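Local coordinates for Lin1840 protein (Listeria innocua serovar 6a, PDB 4ZO8) that hydrolyses terminal, non-reducing beta-D-glucosyl residues as a family 3 beta-glucosidase, here an engineered mutant holding the disaccharide sophorose, at the beta-D-glucopyranose site. Sequence-based numbering; all coordinates share one arbitrary frame. Chains: chain A/B, Lin1840 protein.

The beta-D-glucopyranose site. Residues chain A 61, 91, 135, 149, 191-192, 235, 238, 271, 302, 409, 473; chain B 572, 583. With BGC (beta-D-glucopyranose), chain C; BGC (beta-D-glucopyranose), chain D.
Sophorose, two glucoses joined beta-1,2, lies in the active-site pocket of this glycoside hydrolase family 3 enzyme. The non-reducing glucose, BGC (chain D), fills the inner subsite (-1) and is almost wholly buried; BGC (chain C) sits in the outer subsite (+1). The engineered alanine of this mutant precedes A:Trp271 and stands where the family has its nucleophilic aspartate. Both sugars are partly occupied.

A:Asp91 takes BGC (chain D) like a fork: OD1 accepts from the 4-hydroxyl O4 and OD2 from the 6-hydroxyl O6 (2.6 Å), each through its syn lone pair. Beside it, A:Lys191 has CG between the backbone N and the carbonyl carbon (chi1 74°), then runs extended so that NZ reaches both O4 and O3. The backbone carbonyl O of A:Phe135 anchors A:Lys191 NZ at 2.8 Å, in the carbonyl plane. A:Arg149, bent at chi3 (81°), comes end-on with NH1 to O2 and NH2 to O3, both near its guanidinium plane. A:His192 CE1 lies against one guanidinium face and A:Glu473 CB against the other; A:His192 NE2 also bonds O3 of BGC (chain D), 2.9 Å away.

A:Glu473, the acid/base, extends from a CG anti to the backbone N. Its OE1 is met from above the carboxylate plane by O2 of BGC (chain D), while OE2 uses its syn lone pair for O3 of BGC (chain C), 2.7 Å away. A:Glu473 OE1 also lies 3.2 Å from the glycosidic O2 of BGC (chain C), where a proton, not seen here, could pass to the leaving oxygen.

In this assembly chain B contributes B:Arg572 and B:Tyr583; if the dimer is biological, the +1 subsite is shared. The outer glucose is sandwiched: BGC (chain C) C4 rides 3.9 Å from the centroid of the A:Trp271 five-membered ring, and C5 lies over the B:Tyr583 ring on the other side. B:Arg572 sends NH1 to O4 of BGC (chain C) at 2.6 Å, its guanidinium nearly perpendicular (85°) to the A:Trp271 ring. Its NH2 bonds the A:Trp271 carbonyl O from above the carbonyl plane.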
loop_
_atom_site.group_PDB
_atom_site.type_symbol
_atom_site.label_atom_id
_atom_site.label_comp_id
_atom_site.label_asym_id
_atom_site.label_seq_id
_atom_site.Cartn_x
_atom_site.Cartn_y
_atom_site.Cartn_z
ATOM N N LEU A 61 0.868 -35.070 -5.126
ATOM C CA LEU A 61 1.109 -33.732 -5.669
ATOM C C LEU A 61 2.211 -33.777 -6.698
ATOM O O LEU A 61 3.354 -34.042 -6.373
ATOM C CB LEU A 61 1.625 -32.835 -4.509
ATOM C CG LEU A 61 2.119 -31.413 -4.829
ATOM C CD1 LEU A 61 1.058 -30.361 -4.861
ATOM C CD2 LEU A 61 3.123 -30.980 -3.796
ATOM N N ASP A 91 -0.362 -28.602 -10.914
ATOM C CA ASP A 91 -0.386 -27.219 -11.353
ATOM C C ASP A 91 -0.429 -27.155 -12.894
ATOM O O ASP A 91 0.605 -27.208 -13.579
ATOM C CB ASP A 91 0.883 -26.518 -10.862
ATOM C CG ASP A 91 0.845 -26.216 -9.379
ATOM O OD1 ASP A 91 -0.116 -25.586 -8.935
ATOM O OD2 ASP A 91 1.770 -26.576 -8.648
ATOM N N PHE A 135 -4.528 -27.104 -9.952
ATOM C CA PHE A 135 -4.536 -25.970 -9.023
ATOM C C PHE A 135 -4.693 -24.661 -9.790
ATOM O O PHE A 135 -3.822 -23.774 -9.786
ATOM C CB PHE A 135 -3.280 -25.933 -8.144
ATOM C CG PHE A 135 -3.065 -27.162 -7.323
ATOM C CD1 PHE A 135 -4.051 -27.606 -6.433
ATOM C CD2 PHE A 135 -1.889 -27.906 -7.452
ATOM C CE1 PHE A 135 -3.858 -28.742 -5.670
ATOM C CE2 PHE A 135 -1.672 -28.996 -6.660
ATOM C CZ PHE A 135 -2.667 -29.421 -5.746
ATOM N N ARG A 149 3.545 -12.762 -8.839
ATOM C CA ARG A 149 2.391 -13.622 -9.139
ATOM C C ARG A 149 1.258 -12.956 -9.897
ATOM O O ARG A 149 0.284 -13.607 -10.197
ATOM C CB ARG A 149 1.852 -14.333 -7.881
ATOM C CG ARG A 149 2.971 -15.006 -7.110
ATOM C CD ARG A 149 2.396 -15.953 -6.128
ATOM N NE ARG A 149 2.032 -17.208 -6.771
ATOM C CZ ARG A 149 1.812 -18.368 -6.165
ATOM N NH1 ARG A 149 2.007 -18.517 -4.882
ATOM N NH2 ARG A 149 1.465 -19.432 -6.899
ATOM N N LYS A 191 -7.774 -20.839 -6.235
ATOM C CA LYS A 191 -6.726 -20.397 -5.253
ATOM C C LYS A 191 -6.526 -18.873 -5.378
ATOM O O LYS A 191 -7.005 -18.265 -6.375
ATOM C CB LYS A 191 -5.450 -21.253 -5.418
ATOM C CG LYS A 191 -4.641 -20.914 -6.657
ATOM C CD LYS A 191 -3.659 -22.017 -7.065
ATOM C CE LYS A 191 -2.593 -21.488 -8.008
ATOM N NZ LYS A 191 -1.691 -22.564 -8.508
ATOM N N HIS A 192 -5.928 -18.202 -4.412
ATOM C CA HIS A 192 -5.497 -18.699 -3.106
ATOM C C HIS A 192 -6.417 -18.006 -2.123
ATOM O O HIS A 192 -6.423 -16.775 -2.051
ATOM C CB HIS A 192 -4.055 -18.263 -2.817
ATOM C CG HIS A 192 -3.044 -18.760 -3.797
ATOM N ND1 HIS A 192 -2.827 -18.152 -5.013
ATOM C CD2 HIS A 192 -2.155 -19.783 -3.725
ATOM C CE1 HIS A 192 -1.860 -18.777 -5.655
ATOM N NE2 HIS A 192 -1.441 -19.774 -4.900
ATOM N N MET A 235 -8.097 -23.784 -2.403
ATOM C CA MET A 235 -6.777 -23.809 -1.719
ATOM C C MET A 235 -6.598 -22.546 -0.817
ATOM O O MET A 235 -6.914 -21.439 -1.232
ATOM C CB MET A 235 -5.626 -23.983 -2.767
ATOM C CG MET A 235 -4.215 -24.004 -2.211
ATOM S SD MET A 235 -2.847 -23.784 -3.387
ATOM C CE MET A 235 -3.000 -25.375 -4.255
ATOM N N PHE A 238 -1.172 -18.145 1.614
ATOM C CA PHE A 238 -0.053 -17.919 2.495
ATOM C C PHE A 238 -0.111 -16.749 3.487
ATOM O O PHE A 238 0.499 -16.844 4.602
ATOM C CB PHE A 238 1.222 -17.766 1.673
ATOM C CG PHE A 238 1.653 -19.048 0.962
ATOM C CD1 PHE A 238 2.054 -20.144 1.687
ATOM C CD2 PHE A 238 1.674 -19.119 -0.422
ATOM C CE1 PHE A 238 2.499 -21.279 1.076
ATOM C CE2 PHE A 238 2.104 -20.281 -1.072
ATOM C CZ PHE A 238 2.502 -21.365 -0.324
ATOM N N TRP A 271 1.166 -24.914 -0.327
ATOM C CA TRP A 271 2.322 -25.709 0.041
ATOM C C TRP A 271 2.920 -25.315 1.390
ATOM O O TRP A 271 3.373 -24.198 1.580
ATOM C CB TRP A 271 3.372 -25.628 -1.008
ATOM C CG TRP A 271 4.540 -26.470 -0.654
ATOM C CD1 TRP A 271 5.390 -26.305 0.414
ATOM C CD2 TRP A 271 5.026 -27.584 -1.373
ATOM N NE1 TRP A 271 6.353 -27.275 0.405
ATOM C CE2 TRP A 271 6.178 -28.051 -0.698
ATOM C CE3 TRP A 271 4.639 -28.208 -2.548
ATOM C CZ2 TRP A 271 6.896 -29.150 -1.115
ATOM C CZ3 TRP A 271 5.396 -29.299 -2.992
ATOM C CH2 TRP A 271 6.489 -29.764 -2.273
ATOM N N MET A 302 -0.739 -30.015 2.503
ATOM C CA MET A 302 0.185 -30.231 1.397
ATOM C C MET A 302 1.663 -30.239 1.821
ATOM O O MET A 302 2.275 -29.192 2.113
ATOM C CB MET A 302 -0.031 -29.176 0.325
ATOM C CG MET A 302 0.942 -29.208 -0.842
ATOM S SD MET A 302 0.686 -27.886 -2.034
ATOM C CE MET A 302 -0.942 -28.192 -2.657
ATOM N N TRP A 409 5.109 -20.454 -14.286
ATOM C CA TRP A 409 4.144 -21.472 -13.949
ATOM C C TRP A 409 3.864 -22.406 -15.167
ATOM O O TRP A 409 2.728 -22.748 -15.514
ATOM C CB TRP A 409 2.908 -20.829 -13.326
ATOM C CG TRP A 409 3.081 -20.632 -11.860
ATOM C CD1 TRP A 409 3.157 -19.438 -11.201
ATOM C CD2 TRP A 409 3.251 -21.645 -10.864
ATOM N NE1 TRP A 409 3.350 -19.649 -9.878
ATOM C CE2 TRP A 409 3.436 -20.994 -9.640
ATOM C CE3 TRP A 409 3.240 -23.057 -10.886
ATOM C CZ2 TRP A 409 3.562 -21.687 -8.425
ATOM C CZ3 TRP A 409 3.424 -23.766 -9.686
ATOM C CH2 TRP A 409 3.583 -23.076 -8.470
ATOM N N GLU A 473 6.039 -17.237 -8.549
ATOM C CA GLU A 473 6.172 -17.266 -7.085
ATOM C C GLU A 473 7.581 -16.902 -6.588
ATOM O O GLU A 473 8.586 -17.474 -7.013
ATOM C CB GLU A 473 5.834 -18.617 -6.527
ATOM C CG GLU A 473 5.775 -18.608 -5.011
ATOM C CD GLU A 473 5.397 -19.943 -4.382
ATOM O OE1 GLU A 473 4.881 -20.849 -5.145
ATOM O OE2 GLU A 473 5.652 -20.081 -3.139
ATOM N N ARG B 572 6.946 -17.237 5.631
ATOM C CA ARG B 572 8.255 -17.678 5.151
ATOM C C ARG B 572 9.391 -16.633 5.299
ATOM O O ARG B 572 9.950 -16.195 4.299
ATOM C CB ARG B 572 8.131 -18.149 3.701
ATOM C CG ARG B 572 7.198 -19.333 3.527
ATOM C CD ARG B 572 7.048 -19.675 2.066
ATOM N NE ARG B 572 6.263 -20.898 1.864
ATOM C CZ ARG B 572 6.275 -21.632 0.748
ATOM N NH1 ARG B 572 7.037 -21.316 -0.302
ATOM N NH2 ARG B 572 5.545 -22.723 0.680
ATOM N N TYR B 583 12.225 -19.726 -2.315
ATOM C CA TYR B 583 10.907 -19.665 -1.716
ATOM C C TYR B 583 10.851 -19.108 -0.267
ATOM O O TYR B 583 10.443 -19.792 0.689
ATOM C CB TYR B 583 10.279 -21.015 -1.848
ATOM C CG TYR B 583 10.083 -21.359 -3.300
ATOM C CD1 TYR B 583 9.092 -20.709 -4.052
ATOM C CD2 TYR B 583 10.879 -22.308 -3.929
ATOM C CE1 TYR B 583 8.903 -20.990 -5.395
ATOM C CE2 TYR B 583 10.720 -22.611 -5.300
ATOM C CZ TYR B 583 9.739 -21.958 -6.022
ATOM O OH TYR B 583 9.561 -22.251 -7.349
HETATM C C2 BGC C . 5.035 -24.454 -4.051
HETATM C C3 BGC C . 5.851 -23.394 -3.231
HETATM C C4 BGC C . 6.921 -24.177 -2.540
HETATM C C5 BGC C . 7.763 -24.987 -3.615
HETATM C C6 BGC C . 8.849 -25.715 -2.927
HETATM C C1 BGC C . 5.955 -25.199 -4.984
HETATM O O1 BGC C . 5.203 -26.302 -5.487
HETATM O O2 BGC C . 4.003 -23.913 -4.907
HETATM O O3 BGC C . 5.069 -22.609 -2.237
HETATM O O4 BGC C . 7.812 -23.261 -1.856
HETATM O O5 BGC C . 6.970 -25.908 -4.355
HETATM O O6 BGC C . 9.148 -26.793 -3.788
HETATM C C2 BGC D . 2.134 -22.467 -5.027
HETATM C C3 BGC D . 0.645 -22.812 -5.392
HETATM C C4 BGC D . 0.586 -24.189 -6.016
HETATM C C5 BGC D . 0.760 -25.134 -4.869
HETATM C C6 BGC D . 0.944 -26.548 -5.373
HETATM C C1 BGC D . 2.782 -23.623 -4.270
HETATM O O2 BGC D . 2.223 -21.249 -4.305
HETATM O O3 BGC D . 0.031 -21.904 -6.224
HETATM O O4 BGC D . -0.623 -24.422 -6.556
HETATM O O5 BGC D . 1.869 -24.714 -3.943
HETATM O O6 BGC D . 2.187 -26.496 -6.035
#